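Local coordinates for CELL WALL surface anchor family protein (Streptococcus pneumoniae, PDB 3ZGH) that binds keratin 10 through this basic, MSCRAMM-type domain of a pneumococcal serine-rich repeat surface protein, and so probably helps the bacterium adhere to host cells, at residues A[87-92]-A[136-141]; A[108-113]-A[124-129]. All coordinates share one frame; numbering follows the deposited sequence.

Interaction 1 of 2, residues A[87-92]-A[136-141]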
loop_
_atom_site.group_PDB
_atom_site.type_symbol
_atom_site.label_atom_id
_atom_site.label_comp_id
_atom_site.label_asym_id
_atom_site.label_seq_id
_atom_site.Cartn_x
_atom_site.Cartn_y
_atom_site.Cartn_z
ATOM N N TYR A 87 10.617 -1.702 -2.990
ATOM C CA TYR A 87 9.854 -1.819 -1.731
ATOM C C TYR A 87 8.527 -1.071 -1.864
ATOM O O TYR A 87 8.439 -0.122 -2.648
ATOM C CB TYR A 87 10.619 -1.165 -0.592
ATOM C CG TYR A 87 11.916 -1.834 -0.189
ATOM C CD1 TYR A 87 11.960 -3.187 0.126
ATOM C CD2 TYR A 87 13.088 -1.094 -0.073
ATOM C CE1 TYR A 87 13.136 -3.783 0.542
ATOM C CE2 TYR A 87 14.262 -1.677 0.328
ATOM C CZ TYR A 87 14.288 -3.023 0.629
ATOM O OH TYR A 87 15.467 -3.600 1.037
ATOM N N ASN A 88 7.497 -1.465 -1.094
ATOM C CA ASN A 88 6.251 -0.683 -1.015
ATOM C C ASN A 88 6.121 0.039 0.346
ATOM O O ASN A 88 5.067 0.583 0.671
ATOM C CB ASN A 88 5.022 -1.568 -1.241
ATOM C CG ASN A 88 4.779 -2.558 -0.093
ATOM O OD1 ASN A 88 5.693 -2.838 0.716
ATOM N ND2 ASN A 88 3.566 -3.137 -0.056
ATOM N N SER A 89 7.174 0.034 1.157
ATOM C CA SER A 89 7.090 0.724 2.436
ATOM C C SER A 89 8.396 1.404 2.745
ATOM O O SER A 89 9.447 0.902 2.373
ATOM C CB SER A 89 6.726 -0.239 3.568
ATOM O OG SER A 89 7.643 -1.308 3.607
ATOM N N GLY A 90 8.335 2.555 3.398
ATOM C CA GLY A 90 9.561 3.228 3.809
ATOM C C GLY A 90 10.138 2.687 5.116
ATOM O O GLY A 90 9.532 1.869 5.795
ATOM N N THR A 91 11.331 3.123 5.482
ATOM C CA THR A 91 11.833 2.803 6.815
ATOM C C THR A 91 11.120 3.694 7.841
ATOM O O THR A 91 9.935 4.007 7.723
ATOM C CB THR A 91 13.332 3.072 6.897
ATOM O OG1 THR A 91 13.576 4.481 6.775
ATOM C CG2 THR A 91 14.071 2.323 5.788
ATOM N N SER A 92 11.843 4.162 8.837
ATOM C CA SER A 92 11.411 5.397 9.460
ATOM C C SER A 92 11.936 6.544 8.575
ATOM O O SER A 92 12.341 7.607 9.054
ATOM C CB SER A 92 11.860 5.456 10.905
ATOM O OG SER A 92 11.166 4.455 11.633
ATOM N N TYR A 136 2.442 5.359 12.219
ATOM C CA TYR A 136 3.029 4.027 12.146
ATOM C C TYR A 136 3.810 3.827 10.839
ATOM O O TYR A 136 3.464 4.409 9.788
ATOM C CB TYR A 136 1.911 2.964 12.200
ATOM C CG TYR A 136 1.105 2.942 13.476
ATOM C CD1 TYR A 136 1.447 2.092 14.524
ATOM C CD2 TYR A 136 0.014 3.771 13.638
ATOM C CE1 TYR A 136 0.735 2.079 15.709
ATOM C CE2 TYR A 136 -0.727 3.761 14.826
ATOM C CZ TYR A 136 -0.355 2.914 15.855
ATOM O OH TYR A 136 -1.080 2.891 17.030
ATOM N N THR A 137 4.829 2.976 10.894
ATOM C CA THR A 137 5.384 2.366 9.681
ATOM C C THR A 137 5.545 0.885 9.966
ATOM O O THR A 137 5.251 0.427 11.066
ATOM C CB THR A 137 6.782 2.917 9.317
ATOM O OG1 THR A 137 6.865 4.304 9.643
ATOM C CG2 THR A 137 7.068 2.745 7.832
ATOM N N TRP A 138 6.022 0.126 8.991
ATOM C CA TRP A 138 6.378 -1.247 9.258
ATOM C C TRP A 138 7.737 -1.612 8.670
ATOM O O TRP A 138 8.249 -0.922 7.783
ATOM C CB TRP A 138 5.271 -2.193 8.796
ATOM C CG TRP A 138 4.986 -2.252 7.298
ATOM C CD1 TRP A 138 5.598 -3.058 6.369
ATOM C CD2 TRP A 138 3.983 -1.516 6.580
ATOM N NE1 TRP A 138 5.030 -2.865 5.124
ATOM C CE2 TRP A 138 4.039 -1.917 5.236
ATOM C CE3 TRP A 138 3.035 -0.551 6.959
ATOM C CZ2 TRP A 138 3.202 -1.386 4.261
ATOM C CZ3 TRP A 138 2.203 -0.027 5.999
ATOM C CH2 TRP A 138 2.281 -0.443 4.667
ATOM N N GLY A 139 8.327 -2.676 9.214
ATOM C CA GLY A 139 9.636 -3.160 8.796
ATOM C C GLY A 139 9.585 -4.603 8.308
ATOM O O GLY A 139 8.505 -5.160 8.094
ATOM N N ASN A 140 10.750 -5.222 8.134
ATOM C CA ASN A 140 10.808 -6.476 7.398
ATOM C C ASN A 140 9.968 -6.298 6.132
ATOM O O ASN A 140 9.121 -7.143 5.809
ATOM C CB ASN A 140 10.268 -7.640 8.241
ATOM C CG ASN A 140 11.281 -8.151 9.269
ATOM O OD1 ASN A 140 12.494 -8.053 9.069
ATOM N ND2 ASN A 140 10.778 -8.712 10.368
ATOM N N GLY A 141 10.196 -5.181 5.435
ATOM C CA GLY A 141 9.368 -4.809 4.290
ATOM C C GLY A 141 9.671 -5.718 3.112
ATOM O O GLY A 141 10.834 -6.060 2.844
HETATM O O HOH W 1 5.821 -4.514 2.847
#

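Interaction 2 of 2, residues A[108-113]-A[124-129]. With EDO (1,2-ethanediol), chain G.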
loop_
_atom_site.group_PDB
_atom_site.type_symbol
_atom_site.label_atom_id
_atom_site.label_comp_id
_atom_site.label_asym_id
_atom_site.label_seq_id
_atom_site.Cartn_x
_atom_site.Cartn_y
_atom_site.Cartn_z
ATOM N N GLY A 108 -0.666 -7.277 12.519
ATOM C CA GLY A 108 0.465 -7.560 11.652
ATOM C C GLY A 108 0.088 -7.206 10.212
ATOM O O GLY A 108 -1.107 -7.173 9.836
ATOM N N VAL A 109 1.114 -6.938 9.401
ATOM C CA VAL A 109 0.916 -6.577 8.008
ATOM C C VAL A 109 1.304 -7.785 7.152
ATOM O O VAL A 109 2.499 -8.166 7.107
ATOM C CB VAL A 109 1.799 -5.380 7.648
ATOM C CG1 VAL A 109 1.685 -5.023 6.164
ATOM C CG2 VAL A 109 1.445 -4.171 8.516
ATOM N N LYS A 110 0.326 -8.415 6.503
ATOM C CA LYS A 110 0.638 -9.516 5.607
ATOM C C LYS A 110 1.235 -8.918 4.339
ATOM O O LYS A 110 0.835 -7.814 3.916
ATOM C CB LYS A 110 -0.625 -10.299 5.276
ATOM C CG LYS A 110 -1.221 -11.072 6.476
ATOM C CD LYS A 110 -2.410 -11.909 6.018
ATOM C CE LYS A 110 -3.245 -12.454 7.189
ATOM N NZ LYS A 110 -2.486 -13.371 8.095
ATOM N N ASN A 111 2.217 -9.595 3.763
ATOM C CA ASN A 111 2.816 -9.160 2.484
ATOM C C ASN A 111 2.740 -10.297 1.483
ATOM O O ASN A 111 2.997 -11.461 1.842
ATOM C CB ASN A 111 4.292 -8.813 2.683
ATOM C CG ASN A 111 4.493 -7.644 3.594
ATOM O OD1 ASN A 111 4.092 -6.538 3.273
ATOM N ND2 ASN A 111 5.145 -7.867 4.721
ATOM N N TYR A 112 2.418 -9.983 0.244
ATOM C CA TYR A 112 2.277 -11.007 -0.771
ATOM C C TYR A 112 2.346 -10.412 -2.157
ATOM O O TYR A 112 2.217 -9.205 -2.315
ATOM C CB TYR A 112 0.994 -11.842 -0.581
ATOM C CG TYR A 112 -0.290 -11.111 -0.335
ATOM C CD1 TYR A 112 -1.253 -11.016 -1.340
ATOM C CD2 TYR A 112 -0.580 -10.556 0.912
ATOM C CE1 TYR A 112 -2.490 -10.331 -1.119
ATOM C CE2 TYR A 112 -1.810 -9.876 1.140
ATOM C CZ TYR A 112 -2.752 -9.772 0.110
ATOM O OH TYR A 112 -3.964 -9.129 0.300
ATOM N N ILE A 113 2.621 -11.261 -3.152
ATOM C CA ILE A 113 2.584 -10.855 -4.535
ATOM C C ILE A 113 1.199 -11.213 -5.058
ATOM O O ILE A 113 0.696 -12.326 -4.793
ATOM C CB ILE A 113 3.658 -11.584 -5.357
ATOM C CG1 ILE A 113 5.058 -11.235 -4.828
ATOM C CG2 ILE A 113 3.537 -11.241 -6.851
ATOM C CD1 ILE A 113 5.436 -9.778 -5.050
ATOM N N TYR A 124 4.784 -13.584 1.459
ATOM C CA TYR A 124 6.065 -13.255 2.082
ATOM C C TYR A 124 5.886 -13.087 3.598
ATOM O O TYR A 124 4.785 -13.235 4.103
ATOM C CB TYR A 124 6.590 -11.953 1.476
ATOM C CG TYR A 124 7.192 -12.073 0.079
ATOM C CD1 TYR A 124 8.077 -13.111 -0.228
ATOM C CD2 TYR A 124 6.908 -11.128 -0.927
ATOM C CE1 TYR A 124 8.648 -13.214 -1.478
ATOM C CE2 TYR A 124 7.483 -11.230 -2.198
ATOM C CZ TYR A 124 8.365 -12.282 -2.461
ATOM O OH TYR A 124 8.972 -12.443 -3.708
ATOM N N ASN A 125 6.962 -12.778 4.318
ATOM C CA ASN A 125 6.902 -12.606 5.771
ATOM C C ASN A 125 5.906 -11.535 6.178
ATOM O O ASN A 125 5.798 -10.495 5.503
ATOM C CB ASN A 125 8.260 -12.185 6.328
ATOM C CG ASN A 125 9.348 -13.276 6.169
ATOM O OD1 ASN A 125 9.048 -14.472 6.089
ATOM N ND2 ASN A 125 10.609 -12.849 6.143
ATOM N N THR A 126 5.211 -11.768 7.293
ATOM C CA THR A 126 4.345 -10.756 7.908
ATOM C C THR A 126 5.169 -9.716 8.653
ATOM O O THR A 126 6.023 -10.066 9.449
ATOM C CB THR A 126 3.363 -11.413 8.902
ATOM O OG1 THR A 126 2.445 -12.228 8.168
ATOM C CG2 THR A 126 2.561 -10.351 9.705
ATOM N N SER A 127 4.907 -8.441 8.411
ATOM C CA SER A 127 5.661 -7.379 9.066
ATOM C C SER A 127 4.963 -6.902 10.322
ATOM O O SER A 127 3.745 -7.055 10.464
ATOM C CB SER A 127 5.800 -6.188 8.124
ATOM O OG SER A 127 6.373 -6.588 6.888
ATOM N N THR A 128 5.720 -6.264 11.207
ATOM C CA THR A 128 5.162 -5.714 12.438
ATOM C C THR A 128 5.132 -4.187 12.348
ATOM O O THR A 128 6.111 -3.554 11.980
ATOM C CB THR A 128 5.998 -6.167 13.663
ATOM O OG1 THR A 128 5.959 -7.599 13.760
ATOM C CG2 THR A 128 5.464 -5.541 14.953
ATOM N N MET A 129 3.985 -3.587 12.627
ATOM C CA MET A 129 3.901 -2.128 12.670
ATOM C C MET A 129 4.509 -1.581 13.948
ATOM O O MET A 129 4.340 -2.155 15.020
ATOM C CB MET A 129 2.461 -1.678 12.579
ATOM C CG MET A 129 1.877 -1.850 11.214
ATOM S SD MET A 129 1.148 -0.326 10.638
ATOM C CE MET A 129 -0.052 -1.017 9.490
HETATM C C1 EDO G . 10.402 -10.568 2.999
HETATM O O1 EDO G . 11.715 -9.987 3.074
HETATM C C2 EDO G . 10.456 -11.904 2.261
HETATM O O2 EDO G . 9.667 -12.893 2.952
HETATM O O HOH W 2 2.534 -12.241 5.028
#

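Interaction 1 of 2, residues A[87-92]-A[136-141]
Ser-89 lies against the indole of Trp-138, where the loop after strand 85-87 passes over the end of strand 136-138. The tryptophan CB packs on the carbonyl oxygen of Thr-128 in the neighbouring strand 120-131. CG sits between the backbone N and the carbonyl carbon (chi1 65°). CD1 comes within 3.9 Å of Ser-89 OG. NE1 is 3.5 Å from Ser-89 CB, and although Ser-89 OG lies near it too, the angle is too poor for a hydrogen bond. CE2 meets the same Ser-89 CB, which rests 3.3 Å above the ring plane, toward the rim; a small side chain suits this close approach. CZ2 also lies under Ser-89 CB (3.8 Å), and the ring system meets Trp-159, the planes at about 50°. In the ring plane, Trp-138 NE1 donates to a water oxygen 2.9 Å away, and that water donates to Asn-88 OD1 at 2.7 Å. Farther along the loop, Gly-90 and Thr-91 meet the methyl of Thr-137, CG2 lying 3.1 Å from Thr-91 O and 3.3 Å from Gly-90 O. Between the segments themselves there is no direct hydrogen bond: they meet by van der Waals contact and one water bridge, which satisfies the N-H of a buried indole; Asn-88 bonds the sheet directly, through ND2 to Ser-157 OG and O to Tyr-62 OH, and the former helps fix its amide's rotation.

Interaction 2 of 2, residues A[108-113]-A[124-129]
Backbone bonds pair Val-109 with Ser-127 in both directions: Val-109 N to Ser-127 O is 2.8 Å and essentially straight at 179°, and Ser-127 N returns to Val-109 O. Tyr-124 N donates to Asn-111 O further along. The side chain of Asn-111 adds two bonds to the backbone pairing. Its CG is anti to the carbonyl carbon (chi1 -64°). From there ND2 gives one hydrogen to Asn-125 O (2.8 Å, 171°), nearly along the C=O axis, and the other to Ser-127 OG at 2.8 Å, both partners lying close to the amide plane. Asparagine suits this buried place because OD1 is also used, by Ser-157 OG of strand 154-162. The segments belong to the antiparallel hairpin of strands 109-114 and 120-131, within the large antiparallel sheet of the domain; the second strand is only weakly bonded here. Water joins them as well, accepting from Asn-111 N and donating to Tyr-124 O (2.6 Å). Apolar contacts lie near the two ends. Val-109 CG2 touches Met-129 CG at 3.6 Å, the two side chains crossing at about a right angle, while Ile-113 CG1 reaches Tyr-124 CE2. Beside that tyrosine, Asn-125 N donates to O2 of a 1,2-ethanediol, probably from the crystallisation liquor, at 3.0 Å.

How the interactions relate
From the N terminus, the chain first reaches the loop 87-92, whose partner segment begins 44 residues later. It then runs through strand 97-99 into strand 109-114, turns, and comes back along strand 120-131, so that interaction 2 closes a short hairpin. After one more turn strand 136-138 lies beside strand 120-131, and interaction 1 closes the larger loop, with interaction 2 nested inside it. Ser-127 OG, which accepts from the hairpin partner, probably donates to Asn-140 O, and Ser-157 of strand 154-162 bonds side chains of both contacts. Together they join the loop after strand 85-87 to the end of the sheet formed by strands 109-114, 120-131 and 136-138, the last being outermost within the chain.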